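Local coordinates for lipase-esterase related protein (Clostridium acetobutylicum, PDB 3E0X) that is of unproven function but probably acts as a hydrolase, a lipase or esterase relative built on the alpha/beta hydrolase fold, at residues Val112-Leu124 against Lys192-Tyr206. Residues are numbered along the deposited sequence; the frame is centred on the assembly and turned at random.
Sequences VVSLSGGARFDKL and KAIVAKDELLTLVEY
Val112-Leu115 and Lys192-Ala196 are adjacent parallel strands in the central sheet of an alpha/beta hydrolase fold, and the loops beyond their C-terminal ends meet near the ortho-xylene pocket, which Leu201 lines. Four backbone bonds set the strand pairing; the straightest runs from Ser116 N to Ile194 O (2.8 Å, 173° at hydrogen). Where the strands end, a water accepts from Ser116 OG and Ala196 N and donates to Glu199 OE1, which is also hydrogen-bonded to His227 ND1. Glu199 OE2 accepts from Thr202 N, met from above the carboxylate plane, and from Leu201 N nearly along its C-O axis; two amides thus grip one carboxylate oxygen while the other faces His227, a pairing consistent with the acid and base of a hydrolase triad. A second water bridges Ala119 N and Tyr206 O. The buried Tyr206 ring carries Arg120 O 3.5 Å above the centre of one face and Leu203 CB over the opposite one, while Phe121 turns its edge to it, planes at 88°. At the ring's rim, Tyr206 OH accepts from Lys123 N (2.9 Å). Lys123, extended from CG outward, puts NZ 2.7 Å from Glu205 OE1, a salt bridge using that oxygen's syn lone pair.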
# COMPACT_ATOMS: atom_id res chain seq x y z
N VAL A 112 -5.60 3.53 9.93
CA VAL A 112 -4.94 2.90 8.79
C VAL A 112 -5.94 2.55 7.71
O VAL A 112 -7.05 2.13 8.00
CB VAL A 112 -4.16 1.63 9.25
CG1 VAL A 112 -3.80 0.72 8.09
CG2 VAL A 112 -2.95 2.02 10.11
N VAL A 113 -5.52 2.72 6.44
CA VAL A 113 -6.30 2.27 5.31
C VAL A 113 -5.48 1.27 4.50
O VAL A 113 -4.32 1.54 4.13
CB VAL A 113 -6.63 3.45 4.39
CG1 VAL A 113 -7.37 2.98 3.14
CG2 VAL A 113 -7.46 4.51 5.13
N SER A 114 -6.10 0.13 4.22
CA SER A 114 -5.49 -0.87 3.34
C SER A 114 -6.24 -0.83 2.02
O SER A 114 -7.42 -1.21 1.96
CB SER A 114 -5.57 -2.28 3.96
OG SER A 114 -5.13 -3.28 3.03
N LEU A 115 -5.55 -0.36 0.98
CA LEU A 115 -6.14 -0.16 -0.33
C LEU A 115 -5.65 -1.28 -1.24
O LEU A 115 -4.44 -1.40 -1.49
CB LEU A 115 -5.65 1.20 -0.85
CG LEU A 115 -5.97 1.65 -2.26
CD1 LEU A 115 -7.46 1.61 -2.48
CD2 LEU A 115 -5.38 3.06 -2.46
N SER A 116 -6.57 -2.12 -1.72
CA SER A 116 -6.20 -3.25 -2.58
C SER A 116 -5.03 -4.03 -1.95
O SER A 116 -3.99 -4.26 -2.58
CB SER A 116 -5.85 -2.77 -3.99
OG SER A 116 -6.81 -1.86 -4.49
N GLY A 117 -5.24 -4.41 -0.68
CA GLY A 117 -4.24 -5.10 0.11
C GLY A 117 -4.74 -6.37 0.77
O GLY A 117 -5.59 -7.12 0.24
N GLY A 118 -4.18 -6.63 1.93
CA GLY A 118 -4.46 -7.86 2.64
C GLY A 118 -3.48 -8.04 3.78
O GLY A 118 -2.45 -7.35 3.85
N ALA A 119 -3.80 -8.99 4.66
CA ALA A 119 -2.90 -9.39 5.73
C ALA A 119 -2.23 -10.73 5.43
O ALA A 119 -1.36 -11.16 6.16
CB ALA A 119 -3.68 -9.49 7.04
N ARG A 120 -2.69 -11.39 4.38
CA ARG A 120 -2.20 -12.72 3.96
C ARG A 120 -2.69 -12.85 2.53
O ARG A 120 -3.79 -12.41 2.19
CB ARG A 120 -2.78 -13.82 4.87
CG ARG A 120 -2.42 -15.28 4.53
CD ARG A 120 -3.22 -16.25 5.41
NE ARG A 120 -4.65 -16.24 5.12
CZ ARG A 120 -5.61 -16.48 6.00
NH1 ARG A 120 -5.32 -16.78 7.26
NH2 ARG A 120 -6.88 -16.43 5.63
N PHE A 121 -1.85 -13.44 1.69
CA PHE A 121 -2.15 -13.55 0.26
C PHE A 121 -2.05 -15.01 -0.16
O PHE A 121 -1.30 -15.35 -1.08
CB PHE A 121 -1.21 -12.65 -0.55
CG PHE A 121 -1.25 -11.20 -0.11
CD1 PHE A 121 -2.22 -10.33 -0.60
CD2 PHE A 121 -0.32 -10.73 0.81
CE1 PHE A 121 -2.26 -8.99 -0.17
CE2 PHE A 121 -0.36 -9.39 1.24
CZ PHE A 121 -1.32 -8.51 0.74
N ASP A 122 -2.83 -15.86 0.49
CA ASP A 122 -2.67 -17.32 0.36
C ASP A 122 -3.23 -17.92 -0.92
O ASP A 122 -3.00 -19.09 -1.18
CB ASP A 122 -3.26 -18.01 1.59
CG ASP A 122 -4.70 -17.63 1.83
OD1 ASP A 122 -4.95 -16.45 2.08
OD2 ASP A 122 -5.60 -18.50 1.75
N LYS A 123 -3.96 -17.13 -1.70
CA LYS A 123 -4.58 -17.64 -2.91
C LYS A 123 -3.96 -17.08 -4.20
O LYS A 123 -4.52 -17.26 -5.28
CB LYS A 123 -6.10 -17.46 -2.88
CG LYS A 123 -6.77 -18.28 -1.80
CD LYS A 123 -8.25 -18.35 -2.01
CE LYS A 123 -8.90 -19.07 -0.81
NZ LYS A 123 -10.38 -18.99 -0.90
N LEU A 124 -2.80 -16.45 -4.08
CA LEU A 124 -2.10 -15.96 -5.26
C LEU A 124 -2.00 -17.06 -6.31
O LEU A 124 -1.67 -18.21 -5.99
CB LEU A 124 -0.71 -15.45 -4.89
CG LEU A 124 -0.66 -14.10 -4.15
CD1 LEU A 124 0.70 -13.86 -3.51
CD2 LEU A 124 -1.03 -12.92 -5.06
N LYS A 192 -9.63 0.80 7.74
CA LYS A 192 -10.58 0.68 6.63
C LYS A 192 -9.92 -0.05 5.48
O LYS A 192 -8.78 0.27 5.14
CB LYS A 192 -11.09 2.04 6.12
CG LYS A 192 -12.05 1.95 4.95
CD LYS A 192 -12.78 3.25 4.75
CE LYS A 192 -13.84 3.07 3.68
NZ LYS A 192 -14.64 4.32 3.49
N ALA A 193 -10.62 -1.02 4.89
CA ALA A 193 -10.12 -1.71 3.71
C ALA A 193 -10.93 -1.21 2.52
O ALA A 193 -12.16 -1.06 2.63
CB ALA A 193 -10.26 -3.20 3.87
N ILE A 194 -10.27 -0.96 1.38
CA ILE A 194 -10.93 -0.48 0.15
C ILE A 194 -10.40 -1.36 -0.97
O ILE A 194 -9.19 -1.53 -1.09
CB ILE A 194 -10.55 0.99 -0.17
CG1 ILE A 194 -11.02 1.92 0.95
CG2 ILE A 194 -11.18 1.43 -1.50
CD1 ILE A 194 -10.40 3.32 0.84
N VAL A 195 -11.29 -1.92 -1.80
CA VAL A 195 -10.86 -2.89 -2.81
C VAL A 195 -11.93 -2.99 -3.89
O VAL A 195 -13.08 -2.65 -3.64
CB VAL A 195 -10.66 -4.30 -2.17
CG1 VAL A 195 -11.97 -4.91 -1.70
CG2 VAL A 195 -9.91 -5.26 -3.09
N ALA A 196 -11.52 -3.44 -5.09
CA ALA A 196 -12.47 -3.72 -6.18
C ALA A 196 -12.86 -5.20 -6.16
O ALA A 196 -11.99 -6.09 -6.03
CB ALA A 196 -11.83 -3.35 -7.50
N LYS A 197 -14.16 -5.45 -6.33
CA LYS A 197 -14.70 -6.80 -6.31
C LYS A 197 -14.08 -7.69 -7.38
O LYS A 197 -13.91 -8.90 -7.16
CB LYS A 197 -16.22 -6.74 -6.48
CG LYS A 197 -16.94 -8.10 -6.46
CD LYS A 197 -18.42 -7.86 -6.67
CE LYS A 197 -19.16 -9.19 -6.89
NZ LYS A 197 -20.55 -8.94 -7.37
N ASP A 198 -13.72 -7.10 -8.52
CA ASP A 198 -13.18 -7.86 -9.63
C ASP A 198 -11.68 -8.15 -9.52
O ASP A 198 -11.08 -8.68 -10.46
CB ASP A 198 -13.55 -7.21 -10.97
CG ASP A 198 -13.08 -5.77 -11.10
OD1 ASP A 198 -12.53 -5.22 -10.15
OD2 ASP A 198 -13.22 -5.18 -12.21
N GLU A 199 -11.05 -7.85 -8.38
CA GLU A 199 -9.64 -8.24 -8.19
C GLU A 199 -9.36 -9.70 -8.47
O GLU A 199 -10.09 -10.58 -7.99
CB GLU A 199 -9.21 -7.99 -6.75
CG GLU A 199 -8.81 -6.57 -6.49
CD GLU A 199 -7.35 -6.31 -6.75
OE1 GLU A 199 -6.92 -5.17 -6.46
OE2 GLU A 199 -6.63 -7.21 -7.27
N LEU A 200 -8.25 -9.93 -9.18
CA LEU A 200 -7.63 -11.24 -9.32
C LEU A 200 -6.44 -11.42 -8.39
O LEU A 200 -6.05 -12.53 -8.09
CB LEU A 200 -7.12 -11.43 -10.77
CG LEU A 200 -8.20 -11.48 -11.84
CD1 LEU A 200 -7.50 -11.58 -13.18
CD2 LEU A 200 -9.13 -12.68 -11.68
N LEU A 201 -5.83 -10.31 -7.98
CA LEU A 201 -4.58 -10.36 -7.24
C LEU A 201 -4.82 -10.21 -5.75
O LEU A 201 -4.70 -11.20 -5.02
CB LEU A 201 -3.61 -9.30 -7.77
CG LEU A 201 -2.17 -9.35 -7.25
CD1 LEU A 201 -1.44 -10.60 -7.77
CD2 LEU A 201 -1.43 -8.08 -7.69
N THR A 202 -5.19 -9.01 -5.30
CA THR A 202 -5.55 -8.82 -3.88
C THR A 202 -7.08 -8.99 -3.79
O THR A 202 -7.85 -8.03 -3.86
CB THR A 202 -5.04 -7.49 -3.35
OG1 THR A 202 -5.57 -6.42 -4.13
CG2 THR A 202 -3.50 -7.46 -3.44
N LEU A 203 -7.50 -10.25 -3.70
CA LEU A 203 -8.90 -10.64 -3.71
C LEU A 203 -9.74 -9.92 -2.68
O LEU A 203 -9.26 -9.58 -1.60
CB LEU A 203 -9.04 -12.14 -3.44
CG LEU A 203 -8.33 -13.13 -4.35
CD1 LEU A 203 -8.46 -14.53 -3.75
CD2 LEU A 203 -8.92 -13.04 -5.76
N VAL A 204 -11.00 -9.70 -3.01
CA VAL A 204 -11.88 -9.02 -2.07
C VAL A 204 -11.93 -9.81 -0.74
O VAL A 204 -12.04 -9.23 0.35
CB VAL A 204 -13.27 -8.74 -2.70
CG1 VAL A 204 -13.93 -10.01 -3.17
CG2 VAL A 204 -14.14 -7.98 -1.73
N GLU A 205 -11.84 -11.13 -0.81
CA GLU A 205 -11.88 -11.92 0.44
C GLU A 205 -10.78 -11.56 1.44
O GLU A 205 -10.99 -11.65 2.66
CB GLU A 205 -11.92 -13.42 0.18
CG GLU A 205 -10.67 -13.98 -0.44
CD GLU A 205 -10.92 -15.38 -0.99
OE1 GLU A 205 -10.54 -16.35 -0.30
OE2 GLU A 205 -11.56 -15.49 -2.08
N TYR A 206 -9.64 -11.08 0.94
CA TYR A 206 -8.57 -10.66 1.85
C TYR A 206 -9.00 -9.43 2.64
O TYR A 206 -8.67 -9.28 3.82
CB TYR A 206 -7.30 -10.34 1.08
CG TYR A 206 -6.72 -11.46 0.25
CD1 TYR A 206 -6.94 -12.83 0.55
CD2 TYR A 206 -5.89 -11.14 -0.81
CE1 TYR A 206 -6.36 -13.82 -0.24
CE2 TYR A 206 -5.31 -12.12 -1.59
CZ TYR A 206 -5.55 -13.46 -1.30
OH TYR A 206 -4.96 -14.45 -2.06
O HOH W 1 -8.66 -3.27 -5.91
O HOH W 2 -8.15 -7.05 -0.73
O HOH W 3 -6.28 -10.35 4.86